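Diguanylate cyclase TpbB (Pseudomonas aeruginosa, PDB 4IOB) catalyses the condensation of two GTP molecules into cyclic di-GMP through its cytoplasmic GGDEF domain, within a signalling system important for biofilm formation and persistence. Local coordinates at residues E11-R16 and S68-R73; P127-T132 and R156-N161. One frame throughout, in Å; residues are numbered along the deposited sequence.

Contact 1: residues E11-R16 and S68-R73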
ATOM      1  N   GLU A  11       8.448  -7.392   6.841  1.00 44.57           N
ATOM      2  CA  GLU A  11       9.861  -7.392   6.478  1.00 44.33           C
ATOM      3  C   GLU A  11      10.389  -8.812   6.299  1.00 43.71           C
ATOM      4  O   GLU A  11      11.267  -9.058   5.473  1.00 43.00           O
ATOM      5  CB  GLU A  11      10.684  -6.645   7.529  1.00 45.71           C
ATOM      6  CG  GLU A  11      10.323  -5.174   7.662  1.00 46.84           C
ATOM      7  N   GLY A  12       9.849  -9.743   7.079  1.00 44.15           N
ATOM      8  CA  GLY A  12      10.238 -11.146   6.977  1.00 42.66           C
ATOM      9  C   GLY A  12       9.818 -11.749   5.651  1.00 40.78           C
ATOM     10  O   GLY A  12      10.645 -12.272   4.906  1.00 41.72           O
ATOM     11  N   ARG A  13       8.524 -11.672   5.358  1.00 40.72           N
ATOM     12  CA  ARG A  13       7.986 -12.175   4.101  1.00 41.83           C
ATOM     13  C   ARG A  13       8.758 -11.612   2.912  1.00 41.76           C
ATOM     14  O   ARG A  13       8.959 -12.296   1.908  1.00 41.41           O
ATOM     15  CB  ARG A  13       6.507 -11.810   3.977  1.00 42.61           C
ATOM     16  CG  ARG A  13       5.608 -12.495   4.993  1.00 46.20           C
ATOM     17  CD  ARG A  13       5.042 -13.795   4.448  1.00 49.37           C
ATOM     18  NE  ARG A  13       4.184 -13.562   3.291  1.00 52.29           N
ATOM     19  CZ  ARG A  13       3.348 -14.463   2.783  1.00 57.14           C
ATOM     20  NH1 ARG A  13       3.250 -15.665   3.335  1.00 60.74           N
ATOM     21  NH2 ARG A  13       2.606 -14.159   1.727  1.00 56.86           N
ATOM     22  N   LEU A  14       9.189 -10.361   3.035  1.00 42.44           N
ATOM     23  CA  LEU A  14       9.916  -9.687   1.966  1.00 41.95           C
ATOM     24  C   LEU A  14      11.262 -10.355   1.701  1.00 43.08           C
ATOM     25  O   LEU A  14      11.585 -10.688   0.561  1.00 45.33           O
ATOM     26  CB  LEU A  14      10.117  -8.209   2.307  1.00 41.46           C
ATOM     27  CG  LEU A  14      10.786  -7.342   1.239  1.00 40.01           C
ATOM     28  CD1 LEU A  14      10.018  -7.412  -0.072  1.00 40.26           C
ATOM     29  CD2 LEU A  14      10.908  -5.903   1.716  1.00 39.48           C
ATOM     30  N   SER A  15      12.042 -10.548   2.760  1.00 43.67           N
ATOM     31  CA  SER A  15      13.352 -11.177   2.641  1.00 43.87           C
ATOM     32  C   SER A  15      13.265 -12.503   1.893  1.00 44.25           C
ATOM     33  O   SER A  15      13.998 -12.736   0.934  1.00 45.76           O
ATOM     34  CB  SER A  15      13.966 -11.399   4.024  1.00 45.25           C
ATOM     35  OG  SER A  15      14.077 -10.178   4.734  1.00 51.87           O
ATOM     36  N   ARG A  16      12.361 -13.366   2.343  1.00 43.12           N
ATOM     37  CA  ARG A  16      12.187 -14.686   1.748  1.00 42.87           C
ATOM     38  C   ARG A  16      11.609 -14.616   0.337  1.00 44.61           C
ATOM     39  O   ARG A  16      12.012 -15.375  -0.544  1.00 46.88           O
ATOM     40  CB  ARG A  16      11.313 -15.557   2.652  1.00 41.33           C
ATOM     41  CG  ARG A  16      12.101 -16.333   3.694  1.00 40.27           C
ATOM     42  CD  ARG A  16      11.613 -16.037   5.103  1.00 39.32           C
ATOM     43  NE  ARG A  16      10.163 -15.897   5.174  1.00 39.79           N
ATOM     44  CZ  ARG A  16       9.510 -15.454   6.244  1.00 38.44           C
ATOM     45  NH1 ARG A  16      10.181 -15.107   7.335  1.00 36.54           N
ATOM     46  NH2 ARG A  16       8.188 -15.355   6.223  1.00 37.46           N
ATOM     47  N   SER A  68      -1.826 -14.912  -2.678  1.00 45.56           N
ATOM     48  CA  SER A  68      -0.371 -14.972  -2.593  1.00 43.66           C
ATOM     49  C   SER A  68       0.210 -13.649  -2.101  1.00 41.43           C
ATOM     50  O   SER A  68       1.308 -13.609  -1.546  1.00 39.66           O
ATOM     51  CB  SER A  68       0.229 -15.329  -3.954  1.00 44.66           C
ATOM     52  OG  SER A  68       1.644 -15.287  -3.914  1.00 47.21           O
ATOM     53  N   ASP A  69      -0.535 -12.569  -2.313  1.00 40.29           N
ATOM     54  CA  ASP A  69      -0.092 -11.237  -1.922  1.00 38.63           C
ATOM     55  C   ASP A  69      -0.230 -11.026  -0.418  1.00 38.03           C
ATOM     56  O   ASP A  69      -0.926 -11.780   0.260  1.00 37.31           O
ATOM     57  CB  ASP A  69      -0.884 -10.174  -2.685  1.00 39.20           C
ATOM     58  CG  ASP A  69      -0.837 -10.383  -4.186  1.00 39.82           C
ATOM     59  OD1 ASP A  69       0.106 -11.047  -4.664  1.00 38.98           O
ATOM     60  OD2 ASP A  69      -1.743  -9.886  -4.889  1.00 41.33           O
ATOM     61  N   LEU A  70       0.438 -10.000   0.098  1.00 38.43           N
ATOM     62  CA  LEU A  70       0.435  -9.732   1.531  1.00 37.90           C
ATOM     63  C   LEU A  70       0.084  -8.279   1.837  1.00 38.51           C
ATOM     64  O   LEU A  70       0.554  -7.360   1.164  1.00 37.26           O
ATOM     65  CB  LEU A  70       1.796 -10.077   2.138  1.00 37.62           C
ATOM     66  CG  LEU A  70       1.877 -10.148   3.663  1.00 38.45           C
ATOM     67  CD1 LEU A  70       3.324 -10.276   4.111  1.00 39.08           C
ATOM     68  CD2 LEU A  70       1.228  -8.927   4.298  1.00 38.60           C
ATOM     69  N   VAL A  71      -0.744  -8.080   2.858  1.00 38.82           N
ATOM     70  CA  VAL A  71      -1.121  -6.741   3.296  1.00 38.37           C
ATOM     71  C   VAL A  71      -0.833  -6.565   4.782  1.00 39.55           C
ATOM     72  O   VAL A  71      -1.305  -7.342   5.611  1.00 42.44           O
ATOM     73  CB  VAL A  71      -2.614  -6.459   3.043  1.00 37.61           C
ATOM     74  CG1 VAL A  71      -2.990  -5.085   3.573  1.00 36.88           C
ATOM     75  CG2 VAL A  71      -2.932  -6.572   1.561  1.00 38.79           C
ATOM     76  N   ALA A  72      -0.055  -5.540   5.112  1.00 39.76           N
ATOM     77  CA  ALA A  72       0.287  -5.254   6.500  1.00 40.61           C
ATOM     78  C   ALA A  72       0.260  -3.754   6.761  1.00 42.32           C
ATOM     79  O   ALA A  72       0.454  -2.954   5.847  1.00 43.88           O
ATOM     80  CB  ALA A  72       1.653  -5.829   6.839  1.00 38.31           C
ATOM     81  N   ARG A  73       0.015  -3.376   8.012  1.00 43.67           N
ATOM     82  CA  ARG A  73      -0.021  -1.966   8.380  1.00 46.37           C
ATOM     83  C   ARG A  73       1.319  -1.505   8.941  1.00 45.65           C
ATOM     84  O   ARG A  73       1.739  -1.943  10.012  1.00 44.54           O
ATOM     85  CB  ARG A  73      -1.143  -1.690   9.386  1.00 48.77           C
ATOM     86  CG  ARG A  73      -1.425  -0.210   9.600  1.00 54.08           C
ATOM     87  CD  ARG A  73      -2.754   0.015  10.304  1.00 57.52           C
ATOM     88  NE  ARG A  73      -2.652  -0.116  11.754  1.00 60.80           N
ATOM     89  CZ  ARG A  73      -2.648   0.910  12.600  1.00 60.20           C
ATOM     90  NH1 ARG A  73      -2.552   0.695  13.905  1.00 59.44           N
ATOM     91  NH2 ARG A  73      -2.743   2.151  12.142  1.00 58.54           N
TER

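Contact 2: residues P127-T132 and R156-N161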
ATOM      1  N   PRO A 127      13.920  -6.707  -9.826  1.00 47.12           N
ATOM      2  CA  PRO A 127      15.099  -6.096  -9.239  1.00 47.23           C
ATOM      3  C   PRO A 127      15.428  -4.742  -9.859  1.00 48.58           C
ATOM      4  O   PRO A 127      16.521  -4.218  -9.646  1.00 50.72           O
ATOM      5  CB  PRO A 127      16.198  -7.100  -9.590  1.00 47.60           C
ATOM      6  CG  PRO A 127      15.736  -7.741 -10.866  1.00 46.55           C
ATOM      7  CD  PRO A 127      14.259  -7.477 -11.033  1.00 46.28           C
ATOM      8  N   GLU A 128      14.490  -4.181 -10.616  1.00 50.26           N
ATOM      9  CA  GLU A 128      14.730  -2.924 -11.322  1.00 51.31           C
ATOM     10  C   GLU A 128      15.220  -1.805 -10.404  1.00 51.45           C
ATOM     11  O   GLU A 128      16.295  -1.244 -10.620  1.00 53.00           O
ATOM     12  CB  GLU A 128      13.475  -2.478 -12.078  1.00 51.66           C
ATOM     13  N   HIS A 129      14.432  -1.482  -9.383  1.00 49.83           N
ATOM     14  CA  HIS A 129      14.760  -0.371  -8.495  1.00 47.47           C
ATOM     15  C   HIS A 129      15.772  -0.743  -7.450  1.00 47.83           C
ATOM     16  O   HIS A 129      16.827  -0.117  -7.346  1.00 48.44           O
ATOM     17  CB  HIS A 129      13.504   0.185  -7.833  1.00 45.62           C
ATOM     18  CG  HIS A 129      12.427   0.586  -8.810  1.00 45.71           C
ATOM     19  ND1 HIS A 129      11.075   0.257  -8.868  1.00 47.09           N
ATOM     20  CD2 HIS A 129      12.663   1.406  -9.851  1.00 45.72           C
ATOM     21  CE1 HIS A 129      10.552   0.885  -9.942  1.00 45.83           C
ATOM     22  NE2 HIS A 129      11.524   1.587 -10.545  1.00 45.57           N
ATOM     23  N   ALA A 130      15.459  -1.764  -6.659  1.00 49.00           N
ATOM     24  CA  ALA A 130      16.327  -2.164  -5.557  1.00 51.04           C
ATOM     25  C   ALA A 130      16.532  -3.674  -5.499  1.00 52.89           C
ATOM     26  O   ALA A 130      15.674  -4.446  -5.924  1.00 50.84           O
ATOM     27  CB  ALA A 130      15.778  -1.648  -4.236  1.00 50.02           C
ATOM     28  N   ASP A 131      17.676  -4.083  -4.960  1.00 58.07           N
ATOM     29  CA  ASP A 131      18.032  -5.495  -4.888  1.00 61.34           C
ATOM     30  C   ASP A 131      17.803  -6.089  -3.498  1.00 59.34           C
ATOM     31  O   ASP A 131      17.854  -7.306  -3.323  1.00 60.17           O
ATOM     32  CB  ASP A 131      19.488  -5.698  -5.318  1.00 65.03           C
ATOM     33  CG  ASP A 131      20.407  -4.603  -4.806  1.00 69.77           C
ATOM     34  OD1 ASP A 131      19.897  -3.539  -4.396  1.00 72.93           O
ATOM     35  OD2 ASP A 131      21.640  -4.807  -4.817  1.00 71.60           O
ATOM     36  N   THR A 132      17.549  -5.231  -2.514  1.00 57.86           N
ATOM     37  CA  THR A 132      17.357  -5.690  -1.141  1.00 55.56           C
ATOM     38  C   THR A 132      16.102  -5.106  -0.495  1.00 54.51           C
ATOM     39  O   THR A 132      15.568  -4.100  -0.962  1.00 56.80           O
ATOM     40  CB  THR A 132      18.576  -5.363  -0.258  1.00 55.41           C
ATOM     41  OG1 THR A 132      18.775  -3.944  -0.219  1.00 57.46           O
ATOM     42  CG2 THR A 132      19.826  -6.032  -0.809  1.00 56.57           C
ATOM     43  N   ARG A 156       2.555   5.893  -7.993  1.00 46.15           N
ATOM     44  CA  ARG A 156       3.812   6.416  -8.512  1.00 49.24           C
ATOM     45  C   ARG A 156       4.930   5.383  -8.439  1.00 48.16           C
ATOM     46  O   ARG A 156       5.196   4.815  -7.379  1.00 50.16           O
ATOM     47  CB  ARG A 156       4.203   7.681  -7.744  1.00 50.93           C
ATOM     48  CG  ARG A 156       5.670   8.069  -7.844  1.00 52.68           C
ATOM     49  CD  ARG A 156       5.980   8.821  -9.127  1.00 54.51           C
ATOM     50  NE  ARG A 156       7.199   9.613  -8.993  1.00 58.20           N
ATOM     51  CZ  ARG A 156       8.426   9.100  -8.980  1.00 61.63           C
ATOM     52  NH1 ARG A 156       8.600   7.790  -9.092  1.00 64.23           N
ATOM     53  NH2 ARG A 156       9.479   9.896  -8.852  1.00 61.49           N
ATOM     54  N   LEU A 157       5.581   5.142  -9.572  1.00 48.13           N
ATOM     55  CA  LEU A 157       6.710   4.222  -9.621  1.00 49.05           C
ATOM     56  C   LEU A 157       8.011   4.944  -9.310  1.00 51.13           C
ATOM     57  O   LEU A 157       8.346   5.946  -9.942  1.00 52.25           O
ATOM     58  CB  LEU A 157       6.805   3.547 -10.989  1.00 48.35           C
ATOM     59  CG  LEU A 157       5.903   2.333 -11.211  1.00 48.70           C
ATOM     60  CD1 LEU A 157       5.983   1.872 -12.658  1.00 48.25           C
ATOM     61  CD2 LEU A 157       6.283   1.204 -10.264  1.00 47.06           C
ATOM     62  N   ALA A 158       8.742   4.425  -8.332  1.00 51.78           N
ATOM     63  CA  ALA A 158      10.008   5.016  -7.941  1.00 53.82           C
ATOM     64  C   ALA A 158      10.942   5.176  -9.135  1.00 57.09           C
ATOM     65  O   ALA A 158      10.863   4.435 -10.116  1.00 56.06           O
ATOM     66  CB  ALA A 158      10.671   4.177  -6.860  1.00 51.70           C
ATOM     67  N   GLU A 159      11.812   6.171  -9.036  1.00 63.84           N
ATOM     68  CA  GLU A 159      12.955   6.316  -9.920  1.00 69.88           C
ATOM     69  C   GLU A 159      13.960   7.140  -9.131  1.00 73.64           C
ATOM     70  O   GLU A 159      13.593   7.801  -8.159  1.00 75.54           O
ATOM     71  CB  GLU A 159      12.572   7.007 -11.230  1.00 73.69           C
ATOM     72  CG  GLU A 159      13.571   6.777 -12.357  1.00 77.79           C
ATOM     73  CD  GLU A 159      13.682   5.315 -12.754  1.00 79.79           C
ATOM     74  OE1 GLU A 159      14.749   4.710 -12.507  1.00 79.56           O
ATOM     75  OE2 GLU A 159      12.703   4.769 -13.307  1.00 79.95           O
ATOM     76  N   LEU A 160      15.224   7.097  -9.533  1.00 77.39           N
ATOM     77  CA  LEU A 160      16.287   7.723  -8.750  1.00 79.13           C
ATOM     78  C   LEU A 160      15.873   9.063  -8.139  1.00 79.90           C
ATOM     79  O   LEU A 160      15.465   9.983  -8.851  1.00 77.31           O
ATOM     80  CB  LEU A 160      17.548   7.877  -9.597  1.00 79.50           C
ATOM     81  CG  LEU A 160      17.810   6.697 -10.536  1.00 80.57           C
ATOM     82  CD1 LEU A 160      17.519   5.380  -9.826  1.00 78.75           C
ATOM     83  CD2 LEU A 160      16.962   6.824 -11.794  1.00 78.03           C
ATOM     84  N   ASN A 161      15.989   9.165  -6.818  1.00 79.54           N
ATOM     85  CA  ASN A 161      15.601  10.373  -6.097  1.00 78.07           C
ATOM     86  C   ASN A 161      16.621  10.761  -5.030  1.00 77.25           C
ATOM     87  O   ASN A 161      16.278  10.913  -3.857  1.00 75.47           O
ATOM     88  CB  ASN A 161      14.224  10.191  -5.457  1.00 77.69           C
ATOM     89  CG  ASN A 161      13.177   9.733  -6.452  1.00 78.88           C
ATOM     90  OD1 ASN A 161      13.338  10.133  -7.708  1.00 79.36           O
ATOM     91  ND2 ASN A 161      12.234   9.025  -6.097  1.00 79.26           N
TER

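Contact 1: residues E11-R16 and S68-R73
The side chain of R13 lies across L70 where helix 7-23 packs against strand 70-75, the edge strand of the GGDEF-domain sheet that leads into the signature hairpin carrying D77. The helix and strand come within 8.3 Å at the CA atoms of R13 and L70. R13 starts toward the strand with CG anti to its own carbonyl carbon (chi1 -66°), then bends at chi2 and chi3, which carries the chain obliquely over the leucine. From CB to NE it follows one methyl, CD1 of L70, with R13 CG 3.3 Å and R13 NE 3.5 Å from that carbon. L70 in turn extends CG anti to its backbone N (chi1 -167°), directing the methyl at the aliphatic part of the arginine; F9, one turn back on the helix, also touches L70. The contact is thus mostly van der Waals packing of the arginine chain on a methyl. L14 packs on L82 of strand 78-86 and on P133 and L137 of helix 133-150, while the S68 hydroxyl is hydrogen-bonded to A84 O. Beyond L70, the R13 guanidinium presents an edge to the loop, bringing NH2 near S68 O without a hydrogen bond, at 3.6 Å and close to the guanidinium plane.

Contact 2: residues P127-T132 and R156-N161
H129 and A158 meet where the loop after strand 119-126 passes the residues that follow strand 155-157 at the end of this construct, and H129 is the only residue of 127-132 that touches the other segment. The loop begins with P127, preceded by a cis peptide bond, and runs through E128 to H129. CB of H129 points to the other segment, and with CG anti to the carbonyl carbon (chi1 -55°) the ring reaches A158, with L157 and E159 on either side of it in sequence. A158 CB lies over one face of the ring, 4.4 Å from H129 ND1. The carbonyl oxygen of A158, on the same side, stands above and outside the rim, 3.0 Å from H129 NE2, at an angle too poor for a hydrogen bond. Two other groups come in at the ring edge. L157 CD2 is 4.3 Å from H129 CE1, and the E159 carboxylate is near but not in contact, its OE2 4.4 Å from H129 NE2 and close to the ring plane. The other ring nitrogen, ND1, accepts from the backbone N-H of L125, which holds the rotation of the ring against the end of the preceding strand 119-126. After H129 the chain turns away, A130 packing on A135 and D139, and T132 occupies the N-cap position of helix 133-150. The contact joins the segments that follow the C-terminal ends of the two parallel strands of a beta-alpha-beta crossover: strand 119-126 leads through this loop into helix 133-150, and strand 155-157 returns beside it, with L157 resting on I123 and L125.

Contacts 1 and 2 lie in series along the chain, the first closing before the second opens. Their centres are 18 Å apart and their nearest atoms about 6 Å, without touching. Both reach the same five-stranded mixed sheet, at its two outermost strands, 70-75 for contact 1 and 155-157 for contact 2. Helix 133-150 lies next to both: L14 of segment 11-16 packs on P133, directly after segment 127-132. Both are structural packing away from the magnesium-binding residues S35 and D77, one holding helix 7-23 on an edge strand, the other the loop before helix 133-150 against the residues after strand 155-157.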